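Local coordinates for alginase (Pseudoalteromonas, PDB 4Q8K), which probably depolymerises the polysaccharide alginate by beta-elimination, acting as an alginate lyase, at residues T222-H228 / Y316-Y322; L170-L175 / W187-Y191. All blocks are in the same frame, centred on the assembly; numbering follows the deposited sequence.

In the fold
The two contacts lie in the beta-sandwich (jelly-roll) fold of the lyase, their centres about 10 Å apart. Interaction 1 pairs neighbouring strands of one sheet; interaction 2 packs strand 187-191 of that same sheet against 170-175, whose strand belongs to the other sheet. Segments 316-322 and 187-191 are themselves neighbours, with probable hydrogen bonds from N321 N to H189 O (2.9 Å) and from Y191 N to F319 O (2.9 Å). Both contacts reach one anion-binding patch: a sulfate, probably from the crystallisation liquor, is held by R188 and T181 and lies about 3 Å from the H228 side chain (nearest atoms). Such a patch is consistent with a groove for the polyanionic substrate.

Interaction 1. Residues T222-H228 / Y316-Y322; sequences TIISQHH and YFKFGNY
Strands 222-228 and 316-319 run antiparallel (closest axes 4.5 Å, 175°) in one sheet of the beta-sandwich; a beta bulge separates this pairing from I223/Y322 on the next strand. Q226/K318 and H228/Y316 are hydrogen-bonded pairs: Q226 N to K318 O 2.9 Å, K318 N to Q226 O 2.7 Å, H228 N to Y316 O 2.7 Å, Y316 N to H228 O 3.0 Å. S225/F319 and H227/F317 are non-hydrogen-bonded pairs. I224 (phi/psi -107/-10) sits in the bulge, its O accepting G320 N at 3.0 Å. The chain turns a corner at G320 (144/-127), where a CB would jam against F319 O. I223/Y322 is hydrogen-bonded both ways, I223 N to Y322 O and Y322 N to I223 O 3.0 Å. T222 OG1 donates to N321 OD1 at 2.6 Å; N321 ND2 is hydrogen-bonded to S355 OG.

S225, H227, F317 and F319 face the opposite sheet. H227 is satisfied by S236 at ND1 and E206 at NE2. Q226, H228, Y316, K318 and Y322 share the other face, consistent with an alginate groove: the H228 side chain lies about 3 Å (nearest atoms) from a sulfate. H228 (chi1 t) lays CB over the Y316 ring (chi1 p), a CH-pi contact 3.7 Å from its centroid. K318 NZ salt-bridges E190 and donates to water 1 at 2.8 Å, which H228 ND1 reaches weakly at 3.3 Å.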
loop_
_atom_site.group_PDB
_atom_site.type_symbol
_atom_site.label_atom_id
_atom_site.label_comp_id
_atom_site.label_asym_id
_atom_site.label_seq_id
_atom_site.Cartn_x
_atom_site.Cartn_y
_atom_site.Cartn_z
ATOM N N THR A 222 -5.275 -0.070 -5.520
ATOM C CA THR A 222 -4.754 -0.650 -4.287
ATOM C C THR A 222 -3.736 0.263 -3.625
ATOM O O THR A 222 -3.123 1.109 -4.286
ATOM C CB THR A 222 -4.079 -2.002 -4.542
ATOM O OG1 THR A 222 -3.576 -2.519 -3.299
ATOM C CG2 THR A 222 -2.934 -1.852 -5.541
ATOM N N ILE A 223 -3.583 0.098 -2.314
ATOM C CA ILE A 223 -2.494 0.743 -1.578
ATOM C C ILE A 223 -1.434 -0.322 -1.300
ATOM O O ILE A 223 -1.733 -1.366 -0.711
ATOM C CB ILE A 223 -2.998 1.379 -0.256
ATOM C CG1 ILE A 223 -4.029 2.480 -0.538
ATOM C CG2 ILE A 223 -1.827 1.959 0.569
ATOM C CD1 ILE A 223 -4.708 2.978 0.717
ATOM N N ILE A 224 -0.195 -0.067 -1.730
ATOM C CA ILE A 224 0.852 -1.097 -1.662
ATOM C C ILE A 224 1.885 -0.813 -0.570
ATOM O O ILE A 224 2.719 -1.661 -0.264
ATOM C CB ILE A 224 1.592 -1.314 -3.017
ATOM C CG1 ILE A 224 2.359 -0.062 -3.449
ATOM C CG2 ILE A 224 0.626 -1.760 -4.129
ATOM C CD1 ILE A 224 3.250 -0.302 -4.642
ATOM N N SER A 225 1.825 0.380 0.000
ATOM C CA SER A 225 2.649 0.702 1.163
ATOM C C SER A 225 2.077 1.924 1.869
ATOM O O SER A 225 1.535 2.824 1.231
ATOM C CB SER A 225 4.122 0.891 0.766
ATOM O OG SER A 225 4.338 2.142 0.139
ATOM N N GLN A 226 2.180 1.961 3.189
ATOM C CA GLN A 226 1.666 3.103 3.924
ATOM C C GLN A 226 2.234 3.219 5.327
ATOM O O GLN A 226 2.572 2.217 5.958
ATOM C CB GLN A 226 0.140 3.070 3.997
ATOM C CG GLN A 226 -0.409 1.866 4.707
ATOM C CD GLN A 226 -1.911 1.927 4.810
ATOM O OE1 GLN A 226 -2.462 2.758 5.534
ATOM N NE2 GLN A 226 -2.584 1.048 4.087
ATOM N N HIS A 227 2.344 4.455 5.799
ATOM C CA HIS A 227 2.551 4.702 7.210
ATOM C C HIS A 227 1.175 4.978 7.798
ATOM O O HIS A 227 0.458 5.867 7.347
ATOM C CB HIS A 227 3.509 5.875 7.443
ATOM C CG HIS A 227 4.948 5.528 7.207
ATOM N ND1 HIS A 227 5.575 5.727 5.994
ATOM C CD2 HIS A 227 5.874 4.965 8.021
ATOM C CE1 HIS A 227 6.829 5.318 6.076
ATOM N NE2 HIS A 227 7.037 4.851 7.296
ATOM N N HIS A 228 0.795 4.187 8.789
ATOM C CA HIS A 228 -0.522 4.292 9.393
ATOM C C HIS A 228 -0.398 5.015 10.735
ATOM O O HIS A 228 0.605 4.855 11.442
ATOM C CB HIS A 228 -1.085 2.885 9.581
ATOM C CG HIS A 228 -2.539 2.845 9.921
ATOM N ND1 HIS A 228 -3.498 2.400 9.030
ATOM C CD2 HIS A 228 -3.201 3.155 11.059
ATOM C CE1 HIS A 228 -4.686 2.456 9.602
ATOM N NE2 HIS A 228 -4.534 2.910 10.835
ATOM N N TYR A 316 3.066 3.293 12.239
ATOM C CA TYR A 316 3.541 2.011 11.750
ATOM C C TYR A 316 3.464 1.864 10.246
ATOM O O TYR A 316 2.494 2.275 9.616
ATOM C CB TYR A 316 2.855 0.840 12.470
ATOM C CG TYR A 316 1.343 0.705 12.350
ATOM C CD1 TYR A 316 0.491 1.612 12.974
ATOM C CD2 TYR A 316 0.772 -0.366 11.662
ATOM C CE1 TYR A 316 -0.896 1.468 12.894
ATOM C CE2 TYR A 316 -0.606 -0.515 11.590
ATOM C CZ TYR A 316 -1.427 0.405 12.206
ATOM O OH TYR A 316 -2.796 0.262 12.138
ATOM N N PHE A 317 4.522 1.288 9.693
ATOM C CA PHE A 317 4.626 1.034 8.275
ATOM C C PHE A 317 3.922 -0.272 7.911
ATOM O O PHE A 317 3.988 -1.251 8.665
ATOM C CB PHE A 317 6.098 0.952 7.870
ATOM C CG PHE A 317 6.314 0.791 6.389
ATOM C CD1 PHE A 317 6.018 1.828 5.524
ATOM C CD2 PHE A 317 6.836 -0.381 5.871
ATOM C CE1 PHE A 317 6.219 1.691 4.156
ATOM C CE2 PHE A 317 7.040 -0.532 4.512
ATOM C CZ PHE A 317 6.734 0.515 3.650
ATOM N N LYS A 318 3.253 -0.276 6.757
ATOM C CA LYS A 318 2.661 -1.489 6.206
ATOM C C LYS A 318 2.967 -1.583 4.725
ATOM O O LYS A 318 3.183 -0.564 4.058
ATOM C CB LYS A 318 1.135 -1.491 6.387
ATOM C CG LYS A 318 0.655 -0.978 7.723
ATOM C CD LYS A 318 -0.812 -1.319 7.961
ATOM C CE LYS A 318 -1.735 -0.561 7.027
ATOM N NZ LYS A 318 -3.169 -0.959 7.273
ATOM N N PHE A 319 2.962 -2.796 4.189
ATOM C CA PHE A 319 3.133 -2.941 2.748
ATOM C C PHE A 319 2.495 -4.243 2.294
ATOM O O PHE A 319 2.315 -5.160 3.096
ATOM C CB PHE A 319 4.619 -2.898 2.378
ATOM C CG PHE A 319 5.394 -4.086 2.865
ATOM C CD1 PHE A 319 5.895 -4.114 4.158
ATOM C CD2 PHE A 319 5.621 -5.164 2.038
ATOM C CE1 PHE A 319 6.609 -5.214 4.614
ATOM C CE2 PHE A 319 6.337 -6.268 2.487
ATOM C CZ PHE A 319 6.832 -6.284 3.777
ATOM N N GLY A 320 2.142 -4.302 1.014
ATOM C CA GLY A 320 1.477 -5.455 0.433
ATOM C C GLY A 320 0.459 -5.022 -0.605
ATOM O O GLY A 320 0.767 -4.268 -1.526
ATOM N N ASN A 321 -0.771 -5.494 -0.463
ATOM C CA ASN A 321 -1.778 -5.167 -1.453
ATOM C C ASN A 321 -3.095 -5.009 -0.722
ATOM O O ASN A 321 -3.722 -6.001 -0.327
ATOM C CB ASN A 321 -1.825 -6.269 -2.520
ATOM C CG ASN A 321 -2.884 -6.026 -3.586
ATOM O OD1 ASN A 321 -3.698 -5.114 -3.474
ATOM N ND2 ASN A 321 -2.888 -6.868 -4.609
ATOM N N TYR A 322 -3.473 -3.754 -0.487
ATOM C CA TYR A 322 -4.739 -3.419 0.152
ATOM C C TYR A 322 -5.697 -2.902 -0.919
ATOM O O TYR A 322 -5.684 -1.724 -1.257
ATOM C CB TYR A 322 -4.484 -2.349 1.207
ATOM C CG TYR A 322 -5.674 -1.890 2.012
ATOM C CD1 TYR A 322 -6.921 -2.493 1.885
ATOM C CD2 TYR A 322 -5.548 -0.830 2.901
ATOM C CE1 TYR A 322 -7.998 -2.058 2.630
ATOM C CE2 TYR A 322 -6.625 -0.384 3.650
ATOM C CZ TYR A 322 -7.851 -1.006 3.505
ATOM O OH TYR A 322 -8.925 -0.571 4.249
HETATM O O HOH W 1 -5.265 0.875 6.678
#

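Interaction 2. Residues L170-L175 / W187-Y191; sequences LVFVPL and WRHEY. With SO4 (sulfate ion), chain D.
Strand 170-172 and strand 187-191 run roughly antiparallel (157°), but their axes come no nearer than 7.5 Å: in different sheets of the beta-sandwich, they meet through side chains. After F172, V173 (phi/psi -131/83) takes the N-cap position and P174 and L175 begin a helix. There the backbones close in, P174 CA lying 4.7 Å from R188 CA.

W187, H189 and Y191 point their CA-to-CB bonds toward 170-175. H189, with chi1 t, fills the centre: its ND1 accepts V173 N at 3.0 Å, tying the strand-to-helix turn to the opposite sheet. F172 (chi1 m) turns its edge to the H189 face, T-shaped (centroids 5.9 Å, planes 82°), and meets Y191 rim to rim, F172 CE1 3.6 Å from Y191 CD2; the three make an aromatic cluster. P174 CB packs 4.1 Å from W187 CB, and L175 CD2 4.1 Å from W187 CE3, while W187 NE1 is hydrogen-bonded to S340 OG.

The CA-to-CB bonds of R188 and E190 point away from 170-175. E190 forms a salt bridge with K318, R188 one with E157 and a long one, NH1 to E190 OE1 3.6 Å. R188 NH1 donates to sulfate O3 at 2.9 Å and R188 NH2 to O4 at 3.2 Å.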
loop_
_atom_site.group_PDB
_atom_site.type_symbol
_atom_site.label_atom_id
_atom_site.label_comp_id
_atom_site.label_asym_id
_atom_site.label_seq_id
_atom_site.Cartn_x
_atom_site.Cartn_y
_atom_site.Cartn_z
ATOM N N LEU A 170 7.567 -12.403 -2.477
ATOM C CA LEU A 170 6.320 -12.180 -1.757
ATOM C C LEU A 170 5.200 -11.920 -2.756
ATOM O O LEU A 170 5.340 -11.090 -3.658
ATOM C CB LEU A 170 6.436 -10.992 -0.799
ATOM C CG LEU A 170 7.441 -11.098 0.352
ATOM C CD1 LEU A 170 7.510 -9.784 1.103
ATOM C CD2 LEU A 170 7.063 -12.230 1.299
ATOM N N VAL A 171 4.093 -12.639 -2.605
ATOM C CA VAL A 171 2.936 -12.441 -3.474
ATOM C C VAL A 171 1.719 -12.087 -2.641
ATOM O O VAL A 171 1.293 -12.871 -1.796
ATOM C CB VAL A 171 2.622 -13.700 -4.302
ATOM C CG1 VAL A 171 1.232 -13.586 -4.923
ATOM C CG2 VAL A 171 3.687 -13.911 -5.368
ATOM N N PHE A 172 1.161 -10.905 -2.883
ATOM C CA PHE A 172 0.018 -10.424 -2.116
ATOM C C PHE A 172 -1.242 -10.473 -2.965
ATOM O O PHE A 172 -1.347 -9.783 -3.982
ATOM C CB PHE A 172 0.261 -9.000 -1.606
ATOM C CG PHE A 172 1.494 -8.868 -0.742
ATOM C CD1 PHE A 172 1.442 -9.161 0.615
ATOM C CD2 PHE A 172 2.701 -8.469 -1.287
ATOM C CE1 PHE A 172 2.568 -9.047 1.415
ATOM C CE2 PHE A 172 3.835 -8.355 -0.484
ATOM C CZ PHE A 172 3.766 -8.644 0.856
ATOM N N VAL A 173 -2.195 -11.300 -2.538
ATOM C CA VAL A 173 -3.395 -11.575 -3.314
ATOM C C VAL A 173 -4.634 -11.427 -2.434
ATOM O O VAL A 173 -5.143 -12.406 -1.883
ATOM C CB VAL A 173 -3.338 -12.990 -3.886
ATOM C CG1 VAL A 173 -2.509 -13.017 -5.168
ATOM C CG2 VAL A 173 -2.752 -13.958 -2.839
ATOM N N PRO A 174 -5.115 -10.192 -2.274
ATOM C CA PRO A 174 -6.240 -9.883 -1.388
ATOM C C PRO A 174 -7.561 -10.528 -1.838
ATOM O O PRO A 174 -8.422 -10.758 -0.988
ATOM C CB PRO A 174 -6.319 -8.356 -1.451
ATOM C CG PRO A 174 -5.703 -8.015 -2.777
ATOM C CD PRO A 174 -4.579 -8.981 -2.927
ATOM N N LEU A 175 -7.713 -10.830 -3.123
ATOM C CA LEU A 175 -8.920 -11.530 -3.573
ATOM C C LEU A 175 -8.970 -12.945 -3.017
ATOM O O LEU A 175 -10.034 -13.572 -2.996
ATOM C CB LEU A 175 -9.002 -11.586 -5.098
ATOM C CG LEU A 175 -9.112 -10.250 -5.838
ATOM C CD1 LEU A 175 -8.941 -10.469 -7.333
ATOM C CD2 LEU A 175 -10.422 -9.528 -5.513
ATOM N N TRP A 187 -10.419 -5.421 0.752
ATOM C CA TRP A 187 -9.765 -6.649 1.182
ATOM C C TRP A 187 -8.277 -6.396 1.164
ATOM O O TRP A 187 -7.791 -5.704 0.275
ATOM C CB TRP A 187 -10.061 -7.773 0.207
ATOM C CG TRP A 187 -11.302 -8.540 0.517
ATOM C CD1 TRP A 187 -12.009 -8.532 1.689
ATOM C CD2 TRP A 187 -11.999 -9.411 -0.369
ATOM N NE1 TRP A 187 -13.098 -9.372 1.589
ATOM C CE2 TRP A 187 -13.105 -9.929 0.338
ATOM C CE3 TRP A 187 -11.778 -9.829 -1.684
ATOM C CZ2 TRP A 187 -14.005 -10.817 -0.241
ATOM C CZ3 TRP A 187 -12.663 -10.721 -2.253
ATOM C CH2 TRP A 187 -13.761 -11.210 -1.528
ATOM N N ARG A 188 -7.548 -6.958 2.122
ATOM C CA ARG A 188 -6.100 -6.764 2.138
ATOM C C ARG A 188 -5.301 -8.049 2.302
ATOM O O ARG A 188 -5.793 -9.065 2.816
ATOM C CB ARG A 188 -5.678 -5.756 3.215
ATOM C CG ARG A 188 -5.606 -6.354 4.614
ATOM C CD ARG A 188 -5.409 -5.292 5.672
ATOM N NE ARG A 188 -6.481 -4.303 5.663
ATOM C CZ ARG A 188 -6.580 -3.290 6.514
ATOM N NH1 ARG A 188 -5.659 -3.105 7.455
ATOM N NH2 ARG A 188 -7.605 -2.452 6.421
ATOM N N HIS A 189 -4.053 -7.975 1.854
ATOM C CA HIS A 189 -3.044 -8.989 2.116
ATOM C C HIS A 189 -1.777 -8.174 2.354
ATOM O O HIS A 189 -1.233 -7.598 1.417
ATOM C CB HIS A 189 -2.871 -9.887 0.910
ATOM C CG HIS A 189 -2.341 -11.246 1.243
ATOM N ND1 HIS A 189 -1.941 -12.140 0.280
ATOM C CD2 HIS A 189 -2.142 -11.855 2.437
ATOM C CE1 HIS A 189 -1.529 -13.258 0.863
ATOM N NE2 HIS A 189 -1.644 -13.110 2.168
ATOM N N GLU A 190 -1.321 -8.114 3.603
ATOM C CA GLU A 190 -0.440 -7.034 4.018
ATOM C C GLU A 190 0.398 -7.400 5.242
ATOM O O GLU A 190 -0.030 -8.200 6.088
ATOM C CB GLU A 190 -1.342 -5.852 4.360
ATOM C CG GLU A 190 -0.688 -4.548 4.711
ATOM C CD GLU A 190 -1.739 -3.483 4.948
ATOM O OE1 GLU A 190 -2.341 -3.458 6.048
ATOM O OE2 GLU A 190 -1.981 -2.688 4.024
ATOM N N TYR A 191 1.586 -6.805 5.332
ATOM C CA TYR A 191 2.403 -6.905 6.536
ATOM C C TYR A 191 2.389 -5.557 7.250
ATOM O O TYR A 191 2.338 -4.512 6.600
ATOM C CB TYR A 191 3.848 -7.253 6.187
ATOM C CG TYR A 191 4.107 -8.691 5.798
ATOM C CD1 TYR A 191 4.098 -9.702 6.753
ATOM C CD2 TYR A 191 4.398 -9.034 4.482
ATOM C CE1 TYR A 191 4.357 -11.008 6.400
ATOM C CE2 TYR A 191 4.649 -10.335 4.119
ATOM C CZ TYR A 191 4.630 -11.320 5.085
ATOM O OH TYR A 191 4.878 -12.620 4.723
HETATM S S SO4 D . -7.514 -0.152 9.547
HETATM O O1 SO4 D . -7.913 -0.070 10.955
HETATM O O2 SO4 D . -7.051 1.167 9.114
HETATM O O3 SO4 D . -6.458 -1.153 9.411
HETATM O O4 SO4 D . -8.665 -0.543 8.746
#